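Local coordinates for O-methyltransferase (Saccharopolyspora spinosa, PDB 4CE0), which probably transfers a methyl group from S-adenosyl-L-methionine to the 4'-hydroxyl of the rhamnose of spinosyns, with a magnesium ion bound at its active site, at residues E58-A69 with I239-R247. Numbering follows the deposited sequence.
Sequences ERLDNLQHCVEA and IDGTGAYWR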
loop_
_atom_site.group_PDB
_atom_site.type_symbol
_atom_site.label_atom_id
_atom_site.label_comp_id
_atom_site.label_asym_id
_atom_site.label_seq_id
_atom_site.Cartn_x
_atom_site.Cartn_y
_atom_site.Cartn_z
ATOM N N GLU A 58 4.113 -0.076 15.473
ATOM C CA GLU A 58 4.085 -0.954 16.648
ATOM C C GLU A 58 2.655 -1.089 17.166
ATOM O O GLU A 58 2.184 -2.183 17.525
ATOM C CB GLU A 58 4.986 -0.416 17.767
ATOM C CG GLU A 58 6.321 -1.108 17.826
ATOM C CD GLU A 58 7.345 -0.390 18.712
ATOM O OE1 GLU A 58 7.260 0.854 18.879
ATOM O OE2 GLU A 58 8.253 -1.078 19.226
ATOM N N ARG A 59 1.946 0.017 17.194
ATOM C CA ARG A 59 0.555 -0.062 17.663
ATOM C C ARG A 59 -0.397 -0.669 16.600
ATOM O O ARG A 59 -1.393 -1.303 16.926
ATOM C CB ARG A 59 0.113 1.288 18.211
ATOM C CG ARG A 59 1.057 1.768 19.338
ATOM C CD ARG A 59 0.357 2.553 20.414
ATOM N NE ARG A 59 -0.132 3.859 19.980
ATOM C CZ ARG A 59 0.615 4.954 19.901
ATOM N NH1 ARG A 59 1.916 4.914 20.175
ATOM N NH2 ARG A 59 0.066 6.090 19.544
ATOM N N LEU A 60 -0.070 -0.517 15.326
ATOM C CA LEU A 60 -0.862 -1.170 14.284
ATOM C C LEU A 60 -0.607 -2.677 14.365
ATOM O O LEU A 60 -1.523 -3.478 14.117
ATOM C CB LEU A 60 -0.499 -0.637 12.893
ATOM C CG LEU A 60 -1.168 0.633 12.391
ATOM C CD1 LEU A 60 -0.482 1.032 11.109
ATOM C CD2 LEU A 60 -2.673 0.463 12.182
ATOM N N ASP A 61 0.616 -3.078 14.750
ATOM C CA ASP A 61 0.911 -4.509 14.904
ATOM C C ASP A 61 0.120 -5.063 16.079
ATOM O O ASP A 61 -0.351 -6.209 16.078
ATOM C CB ASP A 61 2.392 -4.794 15.169
ATOM C CG ASP A 61 3.293 -4.506 13.970
ATOM O OD1 ASP A 61 2.808 -4.362 12.830
ATOM O OD2 ASP A 61 4.524 -4.432 14.184
ATOM N N ASN A 62 0.011 -4.281 17.132
ATOM C CA ASN A 62 -0.795 -4.734 18.259
ATOM C C ASN A 62 -2.240 -4.908 17.813
ATOM O O ASN A 62 -2.935 -5.901 18.158
ATOM C CB ASN A 62 -0.684 -3.746 19.423
ATOM C CG ASN A 62 -1.771 -3.954 20.466
ATOM O OD1 ASN A 62 -2.807 -3.282 20.438
ATOM N ND2 ASN A 62 -1.562 -4.910 21.350
ATOM N N LEU A 63 -2.716 -3.960 17.015
ATOM C CA LEU A 63 -4.127 -4.001 16.592
ATOM C C LEU A 63 -4.367 -5.265 15.769
ATOM O O LEU A 63 -5.365 -5.960 15.944
ATOM C CB LEU A 63 -4.472 -2.740 15.815
ATOM C CG LEU A 63 -5.923 -2.511 15.385
ATOM C CD1 LEU A 63 -6.875 -2.769 16.499
ATOM C CD2 LEU A 63 -6.097 -1.061 14.890
ATOM N N GLN A 64 -3.407 -5.607 14.922
ATOM C CA GLN A 64 -3.521 -6.801 14.086
ATOM C C GLN A 64 -3.530 -8.076 14.960
ATOM O O GLN A 64 -4.294 -8.986 14.697
ATOM C CB GLN A 64 -2.357 -6.886 13.108
ATOM C CG GLN A 64 -2.434 -8.139 12.192
ATOM C CD GLN A 64 -1.405 -8.120 11.079
ATOM O OE1 GLN A 64 -0.774 -7.099 10.824
ATOM N NE2 GLN A 64 -1.212 -9.272 10.423
ATOM N N HIS A 65 -2.644 -8.139 15.953
ATOM C CA HIS A 65 -2.553 -9.283 16.889
ATOM C C HIS A 65 -3.889 -9.497 17.566
ATOM O O HIS A 65 -4.416 -10.614 17.592
ATOM C CB HIS A 65 -1.483 -9.016 17.969
ATOM C CG HIS A 65 -1.446 -10.047 19.063
ATOM N ND1 HIS A 65 -2.232 -9.966 20.194
ATOM C CD2 HIS A 65 -0.716 -11.179 19.188
ATOM C CE1 HIS A 65 -1.990 -11.010 20.969
ATOM N NE2 HIS A 65 -1.069 -11.757 20.388
ATOM N N CYS A 66 -4.482 -8.411 18.074
ATOM C CA CYS A 66 -5.785 -8.504 18.751
ATOM C C CYS A 66 -6.944 -8.936 17.825
ATOM O O CYS A 66 -7.757 -9.786 18.166
ATOM C CB CYS A 66 -6.140 -7.171 19.432
ATOM S SG CYS A 66 -4.999 -6.713 20.787
ATOM N N VAL A 67 -7.050 -8.301 16.671
ATOM C CA VAL A 67 -8.113 -8.614 15.742
ATOM C C VAL A 67 -7.936 -10.071 15.307
ATOM O O VAL A 67 -8.928 -10.798 15.231
ATOM C CB VAL A 67 -8.057 -7.675 14.499
ATOM C CG1 VAL A 67 -9.032 -8.148 13.378
ATOM C CG2 VAL A 67 -8.303 -6.216 14.929
ATOM N N GLU A 68 -6.687 -10.491 15.026
ATOM C CA GLU A 68 -6.452 -11.863 14.535
ATOM C C GLU A 68 -6.804 -12.909 15.584
ATOM O O GLU A 68 -7.287 -13.995 15.249
ATOM C CB GLU A 68 -5.007 -12.064 14.035
ATOM C CG GLU A 68 -4.796 -11.500 12.603
ATOM C CD GLU A 68 -3.388 -11.640 12.070
ATOM O OE1 GLU A 68 -2.580 -12.322 12.718
ATOM O OE2 GLU A 68 -3.094 -11.070 10.994
ATOM N N ALA A 69 -6.580 -12.567 16.850
ATOM C CA ALA A 69 -6.803 -13.495 17.963
ATOM C C ALA A 69 -8.287 -13.693 18.158
ATOM O O ALA A 69 -8.774 -14.822 18.362
ATOM C CB ALA A 69 -6.155 -12.963 19.250
ATOM N N ILE A 239 2.237 -2.071 25.285
ATOM C CA ILE A 239 2.451 -2.288 23.869
ATOM C C ILE A 239 3.831 -1.750 23.531
ATOM O O ILE A 239 4.692 -2.508 23.089
ATOM C CB ILE A 239 1.331 -1.608 22.989
ATOM C CG1 ILE A 239 -0.028 -2.258 23.282
ATOM C CG2 ILE A 239 1.699 -1.711 21.506
ATOM C CD1 ILE A 239 -1.219 -1.567 22.645
ATOM N N ASP A 240 4.050 -0.458 23.787
ATOM C CA ASP A 240 5.233 0.218 23.294
ATOM C C ASP A 240 5.646 1.396 24.194
ATOM O O ASP A 240 6.288 2.327 23.723
ATOM C CB ASP A 240 4.960 0.734 21.857
ATOM C CG ASP A 240 3.912 1.841 21.815
ATOM O OD1 ASP A 240 3.163 2.007 22.804
ATOM O OD2 ASP A 240 3.856 2.579 20.806
ATOM N N GLY A 241 5.262 1.363 25.468
ATOM C CA GLY A 241 5.558 2.448 26.399
ATOM C C GLY A 241 4.629 3.637 26.248
ATOM O O GLY A 241 4.800 4.654 26.920
ATOM N N THR A 242 3.653 3.511 25.350
ATOM C CA THR A 242 2.636 4.537 25.113
ATOM C C THR A 242 1.236 3.918 25.277
ATOM O O THR A 242 0.479 4.294 26.150
ATOM C CB THR A 242 2.764 5.129 23.700
ATOM O OG1 THR A 242 3.990 5.851 23.611
ATOM C CG2 THR A 242 1.586 6.065 23.369
ATOM N N GLY A 243 0.937 2.954 24.415
ATOM C CA GLY A 243 -0.306 2.236 24.437
ATOM C C GLY A 243 -0.230 1.037 25.350
ATOM O O GLY A 243 0.847 0.520 25.667
ATOM N N ALA A 244 -1.395 0.591 25.778
ATOM C CA ALA A 244 -1.481 -0.584 26.600
ATOM C C ALA A 244 -2.785 -1.258 26.294
ATOM O O ALA A 244 -3.672 -0.647 25.717
ATOM C CB ALA A 244 -1.410 -0.186 28.078
ATOM N N TYR A 245 -2.926 -2.519 26.699
ATOM C CA TYR A 245 -4.185 -3.189 26.463
ATOM C C TYR A 245 -4.400 -4.289 27.475
ATOM O O TYR A 245 -3.471 -4.696 28.211
ATOM C CB TYR A 245 -4.196 -3.773 25.045
ATOM C CG TYR A 245 -3.304 -4.967 24.868
ATOM C CD1 TYR A 245 -1.931 -4.813 24.622
ATOM C CD2 TYR A 245 -3.814 -6.251 24.957
ATOM C CE1 TYR A 245 -1.092 -5.915 24.441
ATOM C CE2 TYR A 245 -2.987 -7.370 24.790
ATOM C CZ TYR A 245 -1.632 -7.197 24.530
ATOM O OH TYR A 245 -0.833 -8.309 24.358
ATOM N N TRP A 246 -5.632 -4.762 27.529
ATOM C CA TRP A 246 -5.892 -5.986 28.253
ATOM C C TRP A 246 -6.953 -6.772 27.561
ATOM O O TRP A 246 -7.690 -6.254 26.695
ATOM C CB TRP A 246 -6.228 -5.712 29.725
ATOM C CG TRP A 246 -7.660 -5.356 30.079
ATOM C CD1 TRP A 246 -8.685 -6.224 30.325
ATOM C CD2 TRP A 246 -8.194 -4.034 30.280
ATOM N NE1 TRP A 246 -9.830 -5.522 30.652
ATOM C CE2 TRP A 246 -9.549 -4.181 30.638
ATOM C CE3 TRP A 246 -7.654 -2.749 30.188
ATOM C CZ2 TRP A 246 -10.372 -3.088 30.903
ATOM C CZ3 TRP A 246 -8.470 -1.669 30.458
ATOM C CH2 TRP A 246 -9.812 -1.845 30.821
ATOM N N ARG A 247 -7.011 -8.044 27.931
ATOM C CA ARG A 247 -8.008 -8.968 27.391
ATOM C C ARG A 247 -9.033 -9.344 28.455
ATOM O O ARG A 247 -8.689 -9.778 29.544
ATOM C CB ARG A 247 -7.310 -10.227 26.869
ATOM C CG ARG A 247 -8.222 -11.098 25.990
ATOM C CD ARG A 247 -7.522 -12.310 25.399
ATOM N NE ARG A 247 -8.347 -12.891 24.336
ATOM C CZ ARG A 247 -7.931 -13.787 23.444
ATOM N NH1 ARG A 247 -6.680 -14.205 23.436
ATOM N NH2 ARG A 247 -8.765 -14.237 22.518
#
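Asp240 OD1 is gripped by two backbone N-H groups of its own loop, while the other carboxylate oxygen reaches Arg59 on the helix. Asp240 OD1 forms an Asx turn with Thr242 N, widened to an Asx motif by Gly243 N at 2.9 Å, which fixes the carboxylate's rotation. Asp240 OD2 presents its syn lone pair to Arg59 NH1 at 3.1 Å, in the guanidinium plane (N-H...O angle 160°), completing a salt bridge. Thr242 CG2 lies over one guanidinium face, 3.4 Å from Arg59 NH1. Bends at chi2 and chi3 carry the guanidinium there, and its NE salt-bridges Asp212, a magnesium ligand, making Arg59 a second-shell group of the metal site. In this Rossmann-like methyltransferase fold, helix 56-73 packs on the sheet, its residues 58-69 running nearly parallel to strand 244-247, antiparallel to 207-211. Asn62, its CG anti to the backbone N (chi1 165°), lays its amide against both Ile239 and Tyr245. Ile239 CD1 meets Asn62 OD1 at 3.2 Å, while Asn62 ND2 stands over the Tyr245 ring, 3.3 Å from Tyr245 CE1, with amide and ring planes 48° apart. One helical turn on, Cys66 SG sits above that ring, 4.7 Å from its centroid. Farther along, Arg247 extends past Ala69 to a salt bridge with Asp73.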